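Long-range contacts in Serine/threonine-protein kinase pknE (Mycobacterium tuberculosis, PDB 2H34), which is the catalytic domain of a kinase that transfers phosphate from ATP to serine and threonine residues and probably promotes survival of the bacterium and of infected macrophages: residues 62-67 against 108-113; 95-100 against 172-177; 203-208 against 275-280. All coordinates share one frame; numbering follows the deposited sequence.

Contacts 1 and 2 adjoin, whereas contact 3 lies on the opposite side of the chain's centre, its own centre about 34 Å from that of contact 1 and about 27 Å from that of contact 2. Contact 1 is antiparallel pairing in the N-lobe sheet, with seven of twelve touching residues buried and none exposed. Contact 2 ties a loop leading into that same sheet to a C-lobe strand, through one backbone bond and mixed aromatic and apolar packing. Strands 99-105 and 108-114 join the two, as does the salt bridge from K65 NZ to D177 OD2 (2.9 Å). Contact 3, with two of five touching residues buried and one exposed, links C-lobe loops chiefly by an ion pair, without strand pairing.

Contact 1: residues 62-67 against 108-113; sequences VALKLM and QLYVDM
A first torsion of 176° swings CG of L64 opposite its main-chain nitrogen, and a second torsion of 61° then turns CD1 toward strand 108-113, where it meets Y110 at the ring edge and lies 3.8 Å from Y110 CB. L66 CD2 reaches the same CB at 4.0 Å, giving Y110 two leucine neighbours on one sheet face. The strand segments run antiparallel, their directions 163° apart. A63 with M113 and K65 with V111 are the hydrogen-bonded pairs: M113 N donates to A63 O at 2.8 Å, and K65 N to V111 O at 3.0 Å, each with a return bond. L64-D112 lies between them and L66-Y110 follows K65-V111; both are non-hydrogen-bonded pairs. The other face carries A63, K65, V111 and M113, and there A63 CB meets CG of selenomethionine M113 at 4.0 Å. From the strand end, CE of selenomethionine M67 comes up to V111 CG2 at 3.8 Å. The bent side chain of Q108 brings NE2 to M67 O at 3.0 Å, tilted from the carbonyl plane. V62 packs across the carboxylate of D112, whose oxygens are held by H100 and Y36. VALK is the VAIK-type motif of kinases. Two backbone bonds with V111 hold the main chain of K65, a predicted ATP-binding residue, while its ammonium group, in this nucleotide-free enzyme, is paired with the DFG aspartate D177.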
ATOM      1  N   VAL A  62      18.750  -5.201   9.403  1.00 86.73           N
ATOM      2  CA  VAL A  62      17.343  -5.498   9.180  1.00 86.69           C
ATOM      3  C   VAL A  62      16.459  -4.323   9.576  1.00 86.81           C
ATOM      4  O   VAL A  62      16.901  -3.412  10.274  1.00 86.69           O
ATOM      5  CB  VAL A  62      16.904  -6.791   9.932  1.00 86.59           C
ATOM      6  CG1 VAL A  62      17.678  -7.996   9.423  1.00 86.50           C
ATOM      7  CG2 VAL A  62      17.092  -6.645  11.434  1.00 86.39           C
ATOM      8  N   ALA A  63      15.215  -4.339   9.107  1.00 87.17           N
ATOM      9  CA  ALA A  63      14.214  -3.389   9.566  1.00 87.54           C
ATOM     10  C   ALA A  63      13.494  -3.996  10.762  1.00 87.75           C
ATOM     11  O   ALA A  63      13.104  -5.161  10.730  1.00 87.91           O
ATOM     12  CB  ALA A  63      13.235  -3.066   8.451  1.00 87.57           C
ATOM     13  N   LEU A  64      13.348  -3.219  11.827  1.00 88.09           N
ATOM     14  CA  LEU A  64      12.713  -3.726  13.030  1.00 88.46           C
ATOM     15  C   LEU A  64      11.611  -2.803  13.515  1.00 88.73           C
ATOM     16  O   LEU A  64      11.854  -1.636  13.820  1.00 88.67           O
ATOM     17  CB  LEU A  64      13.752  -3.958  14.127  1.00 88.44           C
ATOM     18  CG  LEU A  64      13.243  -4.416  15.500  1.00 88.85           C
ATOM     19  CD1 LEU A  64      12.516  -5.751  15.426  1.00 89.20           C
ATOM     20  CD2 LEU A  64      14.391  -4.496  16.495  1.00 89.11           C
ATOM     21  N   LYS A  65      10.398  -3.343  13.575  1.00 89.21           N
ATOM     22  CA  LYS A  65       9.254  -2.609  14.084  1.00 89.88           C
ATOM     23  C   LYS A  65       9.092  -2.900  15.561  1.00 90.46           C
ATOM     24  O   LYS A  65       9.058  -4.062  15.965  1.00 90.51           O
ATOM     25  CB  LYS A  65       7.983  -3.003  13.333  1.00 89.81           C
ATOM     26  CG  LYS A  65       6.713  -2.361  13.886  1.00 89.82           C
ATOM     27  CD  LYS A  65       5.454  -2.924  13.243  1.00 89.58           C
ATOM     28  CE  LYS A  65       5.131  -2.215  11.941  1.00 89.80           C
ATOM     29  NZ  LYS A  65       4.150  -2.997  11.141  1.00 90.39           N
ATOM     30  N   LEU A  66       8.996  -1.837  16.360  1.00 91.34           N
ATOM     31  CA  LEU A  66       8.765  -1.948  17.803  1.00 92.06           C
ATOM     32  C   LEU A  66       7.455  -1.291  18.188  1.00 92.68           C
ATOM     33  O   LEU A  66       7.278  -0.086  17.995  1.00 92.70           O
ATOM     34  CB  LEU A  66       9.897  -1.289  18.585  1.00 91.91           C
ATOM     35  CG  LEU A  66      11.268  -1.954  18.540  1.00 92.10           C
ATOM     36  CD1 LEU A  66      12.301  -1.023  19.151  1.00 92.22           C
ATOM     37  CD2 LEU A  66      11.241  -3.291  19.265  1.00 92.37           C
HETATM   38  N   MSE A  67       6.543  -2.085  18.742  1.00 93.54           N
HETATM   39  CA  MSE A  67       5.224  -1.581  19.128  1.00 94.59           C
HETATM   40  C   MSE A  67       5.372  -0.707  20.388  1.00 94.52           C
HETATM   41  O   MSE A  67       5.669  -1.313  21.484  1.00 94.60           O
HETATM   42  CB  MSE A  67       4.256  -2.734  19.384  1.00 95.04           C
HETATM   43  CG  MSE A  67       4.551  -4.019  18.595  1.00 97.78           C
HETATM   44 SE   MSE A  67       4.264  -3.939  16.649  1.00104.58          SE
HETATM   45  CE  MSE A  67       3.968  -5.874  16.280  1.00102.22           C
ATOM     46  N   GLN A 108       8.655  -5.916  25.299  1.00 73.50           N
ATOM     47  CA  GLN A 108       8.396  -5.308  23.984  1.00 73.64           C
ATOM     48  C   GLN A 108       8.182  -6.352  22.891  1.00 73.70           C
ATOM     49  O   GLN A 108       8.989  -7.274  22.726  1.00 73.77           O
ATOM     50  CB  GLN A 108       9.542  -4.365  23.579  1.00 73.68           C
ATOM     51  CG  GLN A 108       9.115  -3.152  22.740  1.00 73.91           C
ATOM     52  CD  GLN A 108       9.014  -1.864  23.562  1.00 74.83           C
ATOM     53  OE1 GLN A 108      10.005  -1.391  24.126  1.00 74.67           O
ATOM     54  NE2 GLN A 108       7.813  -1.289  23.620  1.00 75.25           N
ATOM     55  N   LEU A 109       7.088  -6.196  22.150  1.00 73.71           N
ATOM     56  CA  LEU A 109       6.795  -7.060  21.009  1.00 73.62           C
ATOM     57  C   LEU A 109       7.434  -6.513  19.742  1.00 73.56           C
ATOM     58  O   LEU A 109       7.292  -5.336  19.414  1.00 73.55           O
ATOM     59  CB  LEU A 109       5.286  -7.257  20.823  1.00 73.61           C
ATOM     60  CG  LEU A 109       4.532  -8.008  21.933  1.00 73.66           C
ATOM     61  CD1 LEU A 109       3.152  -8.464  21.461  1.00 73.72           C
ATOM     62  CD2 LEU A 109       5.326  -9.205  22.442  1.00 73.72           C
ATOM     63  N   TYR A 110       8.143  -7.380  19.036  1.00 73.56           N
ATOM     64  CA  TYR A 110       8.928  -6.962  17.896  1.00 73.46           C
ATOM     65  C   TYR A 110       8.567  -7.750  16.635  1.00 73.43           C
ATOM     66  O   TYR A 110       8.050  -8.871  16.713  1.00 73.21           O
ATOM     67  CB  TYR A 110      10.419  -7.099  18.228  1.00 73.49           C
ATOM     68  CG  TYR A 110      10.946  -8.524  18.232  1.00 74.16           C
ATOM     69  CD1 TYR A 110      10.724  -9.376  19.315  1.00 74.25           C
ATOM     70  CD2 TYR A 110      11.684  -9.013  17.151  1.00 74.93           C
ATOM     71  CE1 TYR A 110      11.215 -10.684  19.311  1.00 75.04           C
ATOM     72  CE2 TYR A 110      12.177 -10.313  17.138  1.00 75.20           C
ATOM     73  CZ  TYR A 110      11.943 -11.141  18.217  1.00 75.70           C
ATOM     74  OH  TYR A 110      12.438 -12.425  18.190  1.00 76.49           O
ATOM     75  N   VAL A 111       8.816  -7.131  15.480  1.00 73.43           N
ATOM     76  CA  VAL A 111       8.795  -7.815  14.187  1.00 73.21           C
ATOM     77  C   VAL A 111      10.059  -7.461  13.405  1.00 73.31           C
ATOM     78  O   VAL A 111      10.322  -6.295  13.114  1.00 73.22           O
ATOM     79  CB  VAL A 111       7.535  -7.482  13.357  1.00 73.12           C
ATOM     80  CG1 VAL A 111       7.613  -8.144  11.996  1.00 72.99           C
ATOM     81  CG2 VAL A 111       6.273  -7.938  14.082  1.00 73.20           C
ATOM     82  N   ASP A 112      10.844  -8.482  13.092  1.00 73.71           N
ATOM     83  CA  ASP A 112      12.098  -8.318  12.379  1.00 74.17           C
ATOM     84  C   ASP A 112      11.876  -8.651  10.920  1.00 74.64           C
ATOM     85  O   ASP A 112      11.427  -9.744  10.587  1.00 74.75           O
ATOM     86  CB  ASP A 112      13.154  -9.242  12.986  1.00 74.17           C
ATOM     87  CG  ASP A 112      14.353  -9.458  12.079  1.00 74.41           C
ATOM     88  OD1 ASP A 112      14.342  -9.002  10.917  1.00 74.48           O
ATOM     89  OD2 ASP A 112      15.317 -10.103  12.534  1.00 74.82           O
HETATM   90  N   MSE A 113      12.213  -7.715  10.044  1.00 75.25           N
HETATM   91  CA  MSE A 113      11.985  -7.900   8.615  1.00 76.06           C
HETATM   92  C   MSE A 113      13.162  -7.450   7.768  1.00 75.53           C
HETATM   93  O   MSE A 113      14.017  -6.689   8.227  1.00 75.63           O
HETATM   94  CB  MSE A 113      10.725  -7.161   8.184  1.00 76.66           C
HETATM   95  CG  MSE A 113      10.504  -5.891   8.953  1.00 80.75           C
HETATM   96 SE   MSE A 113       8.903  -4.930   8.466  1.00 91.30          SE
HETATM   97  CE  MSE A 113       7.561  -5.768   9.675  1.00 88.13           C
TER

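Contact 2: residues 95-100 against 172-177; sequences HVVPIH and FAYLVD
H95 and L175 form the tight part of this contact: L175 N donates to H95 O at 2.9 Å, with an angle of 158° at the hydrogen. Y174 closes in on the same carbonyl, its CA making a CA-H...O contact of 3.3 Å to H95 O while ring atom CD1 rests 3.6 Å from H95 C. The H95 ring is packed just as closely. With chi1 at -54° it sits beside its own backbone N, where CD2 lies 3.2 Å from A173 O, at the ring edge and near its plane, and 3.5 Å from F172 CZ. The H95 and F172 planes are nearly parallel, at 23°, but displaced so far that little of one ring lies over the other. F172 CE2 also lies over the rim of one face of the Y174 ring. In kinase terms, 95-98 is the end of the loop between the C helix, here 75-88, and the fourth N-lobe strand, 99-100 is the start of that strand 99-105, and 172-177 runs through a short C-lobe strand into the DFG aspartate D177. The contact therefore attaches an N-lobe connection to the C-lobe, with helix 133-152 close by: H95 touches Q142. The loose side begins at V96, whose CB points away from 172-177, toward A146 of that helix. V97 CG2 still meets V176 CG1 at 3.6 Å, a purely apolar touch, but after V97 the segments part.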
ATOM      1  N   HIS A  95       6.512  -9.321  -3.475  1.00 60.19           N
ATOM      2  CA  HIS A  95       6.389  -7.861  -3.322  1.00 59.92           C
ATOM      3  C   HIS A  95       5.867  -7.506  -1.939  1.00 59.99           C
ATOM      4  O   HIS A  95       5.391  -6.394  -1.682  1.00 59.62           O
ATOM      5  CB  HIS A  95       5.496  -7.259  -4.399  1.00 59.76           C
ATOM      6  CG  HIS A  95       5.927  -7.621  -5.775  1.00 60.19           C
ATOM      7  ND1 HIS A  95       5.423  -8.715  -6.443  1.00 60.59           N
ATOM      8  CD2 HIS A  95       6.870  -7.084  -6.578  1.00 59.73           C
ATOM      9  CE1 HIS A  95       6.024  -8.823  -7.612  1.00 60.93           C
ATOM     10  NE2 HIS A  95       6.906  -7.846  -7.719  1.00 61.38           N
ATOM     11  N   VAL A  96       5.951  -8.481  -1.055  1.00 59.96           N
ATOM     12  CA  VAL A  96       5.713  -8.251   0.333  1.00 60.63           C
ATOM     13  C   VAL A  96       7.039  -8.506   1.018  1.00 60.90           C
ATOM     14  O   VAL A  96       7.666  -9.550   0.808  1.00 61.20           O
ATOM     15  CB  VAL A  96       4.566  -9.130   0.873  1.00 60.37           C
ATOM     16  CG1 VAL A  96       3.265  -8.793   0.168  1.00 60.54           C
ATOM     17  CG2 VAL A  96       4.883 -10.592   0.674  1.00 62.47           C
ATOM     18  N   VAL A  97       7.473  -7.517   1.796  1.00 61.06           N
ATOM     19  CA  VAL A  97       8.626  -7.632   2.674  1.00 60.80           C
ATOM     20  C   VAL A  97       8.587  -8.942   3.450  1.00 60.98           C
ATOM     21  O   VAL A  97       7.587  -9.246   4.095  1.00 60.55           O
ATOM     22  CB  VAL A  97       8.671  -6.462   3.680  1.00 60.80           C
ATOM     23  CG1 VAL A  97       9.892  -6.577   4.581  1.00 60.85           C
ATOM     24  CG2 VAL A  97       8.671  -5.123   2.951  1.00 60.32           C
ATOM     25  N   PRO A  98       9.668  -9.737   3.350  1.00 61.53           N
ATOM     26  CA  PRO A  98       9.874 -10.953   4.141  1.00 61.88           C
ATOM     27  C   PRO A  98       9.922 -10.623   5.618  1.00 62.67           C
ATOM     28  O   PRO A  98      10.556  -9.629   5.993  1.00 62.90           O
ATOM     29  CB  PRO A  98      11.254 -11.421   3.698  1.00 61.38           C
ATOM     30  CG  PRO A  98      11.428 -10.837   2.352  1.00 61.67           C
ATOM     31  CD  PRO A  98      10.772  -9.514   2.402  1.00 61.40           C
ATOM     32  N   ILE A  99       9.251 -11.429   6.442  1.00 63.06           N
ATOM     33  CA  ILE A  99       9.368 -11.301   7.894  1.00 63.61           C
ATOM     34  C   ILE A  99      10.398 -12.307   8.378  1.00 64.27           C
ATOM     35  O   ILE A  99      10.244 -13.511   8.145  1.00 64.64           O
ATOM     36  CB  ILE A  99       8.024 -11.563   8.616  1.00 63.50           C
ATOM     37  CG1 ILE A  99       6.955 -10.537   8.211  1.00 63.70           C
ATOM     38  CG2 ILE A  99       8.203 -11.595  10.136  1.00 63.39           C
ATOM     39  CD1 ILE A  99       7.461  -9.145   7.922  1.00 63.27           C
ATOM     40  N   HIS A 100      11.448 -11.826   9.044  1.00 64.79           N
ATOM     41  CA  HIS A 100      12.457 -12.734   9.596  1.00 65.26           C
ATOM     42  C   HIS A 100      11.982 -13.440  10.835  1.00 65.16           C
ATOM     43  O   HIS A 100      12.104 -14.647  10.937  1.00 65.06           O
ATOM     44  CB  HIS A 100      13.765 -12.018   9.904  1.00 65.23           C
ATOM     45  CG  HIS A 100      14.426 -11.434   8.700  1.00 66.33           C
ATOM     46  ND1 HIS A 100      15.065 -10.211   8.723  1.00 66.05           N
ATOM     47  CD2 HIS A 100      14.538 -11.897   7.430  1.00 67.17           C
ATOM     48  CE1 HIS A 100      15.547  -9.951   7.521  1.00 67.17           C
ATOM     49  NE2 HIS A 100      15.234 -10.952   6.716  1.00 67.18           N
ATOM     50  N   PHE A 172      11.305  -2.036  -8.828  1.00 64.30           N
ATOM     51  CA  PHE A 172      10.760  -3.132  -8.066  1.00 63.00           C
ATOM     52  C   PHE A 172      10.031  -2.570  -6.867  1.00 63.16           C
ATOM     53  O   PHE A 172      10.617  -1.851  -6.065  1.00 63.60           O
ATOM     54  CB  PHE A 172      11.851  -4.073  -7.611  1.00 61.85           C
ATOM     55  CG  PHE A 172      11.337  -5.376  -7.148  1.00 60.28           C
ATOM     56  CD1 PHE A 172      11.319  -6.456  -7.994  1.00 58.48           C
ATOM     57  CD2 PHE A 172      10.835  -5.522  -5.867  1.00 60.66           C
ATOM     58  CE1 PHE A 172      10.831  -7.669  -7.580  1.00 58.81           C
ATOM     59  CE2 PHE A 172      10.331  -6.731  -5.445  1.00 60.32           C
ATOM     60  CZ  PHE A 172      10.334  -7.809  -6.308  1.00 60.50           C
ATOM     61  N   ALA A 173       8.756  -2.905  -6.735  1.00 63.05           N
ATOM     62  CA  ALA A 173       7.930  -2.288  -5.714  1.00 63.40           C
ATOM     63  C   ALA A 173       7.428  -3.259  -4.664  1.00 63.52           C
ATOM     64  O   ALA A 173       6.948  -4.331  -4.989  1.00 63.39           O
ATOM     65  CB  ALA A 173       6.766  -1.560  -6.352  1.00 63.57           C
ATOM     66  N   TYR A 174       7.527  -2.848  -3.405  1.00 64.26           N
ATOM     67  CA  TYR A 174       6.971  -3.589  -2.288  1.00 64.93           C
ATOM     68  C   TYR A 174       5.811  -2.855  -1.665  1.00 66.25           C
ATOM     69  O   TYR A 174       5.830  -1.633  -1.540  1.00 66.30           O
ATOM     70  CB  TYR A 174       8.001  -3.730  -1.188  1.00 64.64           C
ATOM     71  CG  TYR A 174       9.158  -4.587  -1.526  1.00 63.00           C
ATOM     72  CD1 TYR A 174       9.090  -5.951  -1.350  1.00 62.65           C
ATOM     73  CD2 TYR A 174      10.344  -4.029  -1.996  1.00 62.33           C
ATOM     74  CE1 TYR A 174      10.177  -6.753  -1.655  1.00 63.87           C
ATOM     75  CE2 TYR A 174      11.428  -4.816  -2.292  1.00 61.70           C
ATOM     76  CZ  TYR A 174      11.333  -6.172  -2.117  1.00 62.18           C
ATOM     77  OH  TYR A 174      12.383  -6.973  -2.419  1.00 65.90           O
ATOM     78  N   LEU A 175       4.820  -3.616  -1.227  1.00 67.87           N
ATOM     79  CA  LEU A 175       3.771  -3.073  -0.382  1.00 69.52           C
ATOM     80  C   LEU A 175       4.259  -3.130   1.060  1.00 70.86           C
ATOM     81  O   LEU A 175       4.514  -4.220   1.583  1.00 70.50           O
ATOM     82  CB  LEU A 175       2.470  -3.876  -0.545  1.00 68.87           C
ATOM     83  CG  LEU A 175       1.333  -3.473   0.396  1.00 68.36           C
ATOM     84  CD1 LEU A 175       0.625  -2.214  -0.103  1.00 67.20           C
ATOM     85  CD2 LEU A 175       0.342  -4.607   0.592  1.00 67.72           C
ATOM     86  N   VAL A 176       4.411  -1.959   1.684  1.00 73.10           N
ATOM     87  CA  VAL A 176       4.789  -1.866   3.108  1.00 75.78           C
ATOM     88  C   VAL A 176       3.660  -1.281   3.957  1.00 77.80           C
ATOM     89  O   VAL A 176       2.877  -0.465   3.475  1.00 78.29           O
ATOM     90  CB  VAL A 176       6.078  -1.032   3.332  1.00 75.46           C
ATOM     91  CG1 VAL A 176       7.290  -1.795   2.886  1.00 75.37           C
ATOM     92  CG2 VAL A 176       6.008   0.295   2.600  1.00 76.03           C
ATOM     93  N   ASP A 177       3.584  -1.676   5.223  1.00 80.43           N
ATOM     94  CA  ASP A 177       2.488  -1.213   6.081  1.00 83.13           C
ATOM     95  C   ASP A 177       2.750   0.077   6.890  1.00 84.44           C
ATOM     96  O   ASP A 177       2.151   0.263   7.952  1.00 84.57           O
ATOM     97  CB  ASP A 177       2.004  -2.347   7.004  1.00 83.46           C
ATOM     98  CG  ASP A 177       3.008  -2.691   8.115  1.00 85.38           C
ATOM     99  OD1 ASP A 177       3.848  -1.832   8.483  1.00 86.85           O
ATOM    100  OD2 ASP A 177       2.946  -3.834   8.638  1.00 87.21           O
TER

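Contact 3: residues 203-208 against 275-280; sequences APERFS and KNPEDR
E205 and R280 supply the ionic part of the contact, a two-pronged salt bridge. R280 NH2 donates to E205 OE1 at 2.8 Å and NH1 to OE2 at 3.0 Å, the first with an angle of 165° at the hydrogen. Both oxygens use their syn lone pairs and both lie in the guanidinium plane; carboxylate and guanidinium are only 16° apart, so the groups meet end-on and nearly coplanar. E205 carries its CG between the backbone N and the carbonyl carbon (chi1 64°), and a bend at the next bond turns the carboxylate to face the arginine. Two bonds to two different atoms restrict rotation of both groups, and the paired charges probably favour each other's ionised form.

Van der Waals packing surrounds the ion pair. P277, from the same segment as R280, places its CA 3.5 Å above the centre of one face of the guanidinium, while P277 CG is 3.9 Å from E205 CD. P204 CD approaches R280 NH2 at 3.8 Å.

Further hydrogen bonds position the arginine. NE is bound to A274 O, and NH2 makes a weak bond of 3.3 Å to K275 O, so its own loop steadies the group that E205 grips. The loop is shaped by an Asx turn, in which N276 OD1 accepts from E278 N at 2.8 Å, leading into the 3-10 turn 277-279.

A203, P204 and E205 spell the APE motif that closes the kinase activation segment, and its glutamate paired with an arginine of the C-lobe is a hallmark of the family. Next to it, R206 forms a salt bridge with D159, the predicted catalytic base. Y219 of helix 217-230 touches A203, P204 and R280, while helix 239-248 meets P204 through I247; 275-280 lies in the loop between helices 264-272 and 284-293.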
ATOM      1  N   ALA A 203     -12.814   4.025  -0.729  1.00 84.55           N
ATOM      2  CA  ALA A 203     -14.103   3.606  -1.265  1.00 83.68           C
ATOM      3  C   ALA A 203     -15.224   4.164  -0.405  1.00 82.90           C
ATOM      4  O   ALA A 203     -15.034   4.380   0.790  1.00 82.86           O
ATOM      5  CB  ALA A 203     -14.181   2.082  -1.331  1.00 83.64           C
ATOM      6  N   PRO A 204     -16.394   4.411  -1.015  1.00 82.30           N
ATOM      7  CA  PRO A 204     -17.514   4.957  -0.282  1.00 81.96           C
ATOM      8  C   PRO A 204     -18.045   4.019   0.801  1.00 81.97           C
ATOM      9  O   PRO A 204     -18.390   4.483   1.881  1.00 81.59           O
ATOM     10  CB  PRO A 204     -18.559   5.174  -1.372  1.00 81.92           C
ATOM     11  CG  PRO A 204     -17.794   5.208  -2.642  1.00 81.53           C
ATOM     12  CD  PRO A 204     -16.732   4.219  -2.434  1.00 82.19           C
ATOM     13  N   GLU A 205     -18.085   2.715   0.534  1.00 82.28           N
ATOM     14  CA  GLU A 205     -18.689   1.764   1.484  1.00 82.72           C
ATOM     15  C   GLU A 205     -18.042   1.789   2.873  1.00 83.22           C
ATOM     16  O   GLU A 205     -18.609   1.272   3.845  1.00 83.36           O
ATOM     17  CB  GLU A 205     -18.709   0.337   0.928  1.00 82.40           C
ATOM     18  CG  GLU A 205     -17.337  -0.266   0.679  1.00 82.35           C
ATOM     19  CD  GLU A 205     -16.833  -0.019  -0.731  1.00 81.44           C
ATOM     20  OE1 GLU A 205     -17.235   0.986  -1.358  1.00 82.87           O
ATOM     21  OE2 GLU A 205     -16.040  -0.834  -1.219  1.00 79.38           O
ATOM     22  N   ARG A 206     -16.863   2.401   2.956  1.00 83.68           N
ATOM     23  CA  ARG A 206     -16.126   2.497   4.207  1.00 84.08           C
ATOM     24  C   ARG A 206     -16.691   3.554   5.164  1.00 84.01           C
ATOM     25  O   ARG A 206     -16.503   3.462   6.380  1.00 83.88           O
ATOM     26  CB  ARG A 206     -14.664   2.791   3.917  1.00 84.19           C
ATOM     27  CG  ARG A 206     -13.984   1.743   3.066  1.00 86.16           C
ATOM     28  CD  ARG A 206     -12.471   1.911   3.111  1.00 90.08           C
ATOM     29  NE  ARG A 206     -11.992   2.099   4.479  1.00 92.44           N
ATOM     30  CZ  ARG A 206     -10.726   2.322   4.824  1.00 94.35           C
ATOM     31  NH1 ARG A 206      -9.758   2.391   3.906  1.00 93.78           N
ATOM     32  NH2 ARG A 206     -10.431   2.482   6.111  1.00 96.00           N
ATOM     33  N   PHE A 207     -17.383   4.551   4.618  1.00 83.97           N
ATOM     34  CA  PHE A 207     -17.910   5.652   5.434  1.00 84.00           C
ATOM     35  C   PHE A 207     -19.156   5.289   6.268  1.00 84.04           C
ATOM     36  O   PHE A 207     -19.371   5.872   7.330  1.00 84.24           O
ATOM     37  CB  PHE A 207     -18.114   6.931   4.596  1.00 83.77           C
ATOM     38  CG  PHE A 207     -16.877   7.360   3.826  1.00 83.91           C
ATOM     39  CD1 PHE A 207     -15.774   7.899   4.487  1.00 83.99           C
ATOM     40  CD2 PHE A 207     -16.810   7.209   2.440  1.00 83.34           C
ATOM     41  CE1 PHE A 207     -14.615   8.271   3.767  1.00 83.27           C
ATOM     42  CE2 PHE A 207     -15.672   7.597   1.720  1.00 82.04           C
ATOM     43  CZ  PHE A 207     -14.575   8.126   2.386  1.00 82.07           C
ATOM     44  N   SER A 208     -19.950   4.319   5.806  1.00 84.08           N
ATOM     45  CA  SER A 208     -21.062   3.777   6.602  1.00 84.12           C
ATOM     46  C   SER A 208     -21.025   2.247   6.612  1.00 84.23           C
ATOM     47  O   SER A 208     -19.968   1.655   6.405  1.00 84.34           O
ATOM     48  CB  SER A 208     -22.413   4.291   6.082  1.00 84.27           C
ATOM     49  OG  SER A 208     -23.408   4.318   7.105  1.00 84.04           O
ATOM     50  N   LYS A 275     -18.939   2.902  -8.630  1.00 76.12           N
ATOM     51  CA  LYS A 275     -19.562   3.288  -7.365  1.00 75.36           C
ATOM     52  C   LYS A 275     -19.976   2.081  -6.535  1.00 75.19           C
ATOM     53  O   LYS A 275     -19.512   1.919  -5.402  1.00 74.89           O
ATOM     54  CB  LYS A 275     -20.726   4.241  -7.612  1.00 75.06           C
ATOM     55  CG  LYS A 275     -20.296   5.530  -8.283  1.00 74.31           C
ATOM     56  CD  LYS A 275     -19.395   6.347  -7.371  1.00 73.47           C
ATOM     57  CE  LYS A 275     -18.741   7.479  -8.126  1.00 73.70           C
ATOM     58  NZ  LYS A 275     -18.257   8.537  -7.201  1.00 75.14           N
ATOM     59  N   ASN A 276     -20.821   1.226  -7.117  1.00 74.95           N
ATOM     60  CA  ASN A 276     -21.161  -0.062  -6.518  1.00 74.50           C
ATOM     61  C   ASN A 276     -19.951  -1.026  -6.532  1.00 74.23           C
ATOM     62  O   ASN A 276     -19.383  -1.322  -7.597  1.00 73.64           O
ATOM     63  CB  ASN A 276     -22.390  -0.664  -7.209  1.00 74.24           C
ATOM     64  CG  ASN A 276     -22.904  -1.934  -6.529  1.00 74.65           C
ATOM     65  OD1 ASN A 276     -22.134  -2.752  -6.015  1.00 74.32           O
ATOM     66  ND2 ASN A 276     -24.221  -2.121  -6.563  1.00 74.67           N
ATOM     67  N   PRO A 277     -19.546  -1.497  -5.337  1.00 74.03           N
ATOM     68  CA  PRO A 277     -18.439  -2.434  -5.176  1.00 74.30           C
ATOM     69  C   PRO A 277     -18.521  -3.597  -6.154  1.00 74.51           C
ATOM     70  O   PRO A 277     -17.496  -4.057  -6.649  1.00 74.93           O
ATOM     71  CB  PRO A 277     -18.626  -2.954  -3.747  1.00 74.24           C
ATOM     72  CG  PRO A 277     -19.316  -1.883  -3.039  1.00 73.63           C
ATOM     73  CD  PRO A 277     -20.146  -1.134  -4.041  1.00 73.85           C
ATOM     74  N   GLU A 278     -19.736  -4.054  -6.438  1.00 74.73           N
ATOM     75  CA  GLU A 278     -19.933  -5.221  -7.282  1.00 74.93           C
ATOM     76  C   GLU A 278     -19.724  -4.936  -8.761  1.00 74.68           C
ATOM     77  O   GLU A 278     -19.735  -5.855  -9.566  1.00 75.00           O
ATOM     78  CB  GLU A 278     -21.307  -5.836  -7.037  1.00 74.94           C
ATOM     79  CG  GLU A 278     -21.480  -6.310  -5.609  1.00 76.41           C
ATOM     80  CD  GLU A 278     -22.866  -6.856  -5.321  1.00 78.19           C
ATOM     81  OE1 GLU A 278     -23.859  -6.104  -5.468  1.00 79.19           O
ATOM     82  OE2 GLU A 278     -22.957  -8.041  -4.928  1.00 78.84           O
ATOM     83  N   ASP A 279     -19.522  -3.669  -9.115  1.00 74.29           N
ATOM     84  CA  ASP A 279     -19.184  -3.303 -10.491  1.00 74.07           C
ATOM     85  C   ASP A 279     -17.699  -3.226 -10.759  1.00 73.66           C
ATOM     86  O   ASP A 279     -17.299  -3.051 -11.904  1.00 74.06           O
ATOM     87  CB  ASP A 279     -19.809  -1.973 -10.844  1.00 73.81           C
ATOM     88  CG  ASP A 279     -21.237  -1.927 -10.467  1.00 75.34           C
ATOM     89  OD1 ASP A 279     -21.858  -3.010 -10.494  1.00 76.93           O
ATOM     90  OD2 ASP A 279     -21.739  -0.834 -10.123  1.00 77.72           O
ATOM     91  N   ARG A 280     -16.890  -3.332  -9.712  1.00 72.94           N
ATOM     92  CA  ARG A 280     -15.461  -3.117  -9.840  1.00 72.65           C
ATOM     93  C   ARG A 280     -14.824  -4.442 -10.169  1.00 72.54           C
ATOM     94  O   ARG A 280     -15.520  -5.458 -10.227  1.00 72.73           O
ATOM     95  CB  ARG A 280     -14.868  -2.567  -8.545  1.00 72.53           C
ATOM     96  CG  ARG A 280     -15.401  -1.212  -8.153  1.00 72.90           C
ATOM     97  CD  ARG A 280     -14.813  -0.795  -6.829  1.00 73.72           C
ATOM     98  NE  ARG A 280     -15.722   0.050  -6.058  1.00 73.18           N
ATOM     99  CZ  ARG A 280     -15.867  -0.033  -4.737  1.00 73.45           C
ATOM    100  NH1 ARG A 280     -15.174  -0.937  -4.055  1.00 75.15           N
ATOM    101  NH2 ARG A 280     -16.699   0.776  -4.100  1.00 72.21           N
TER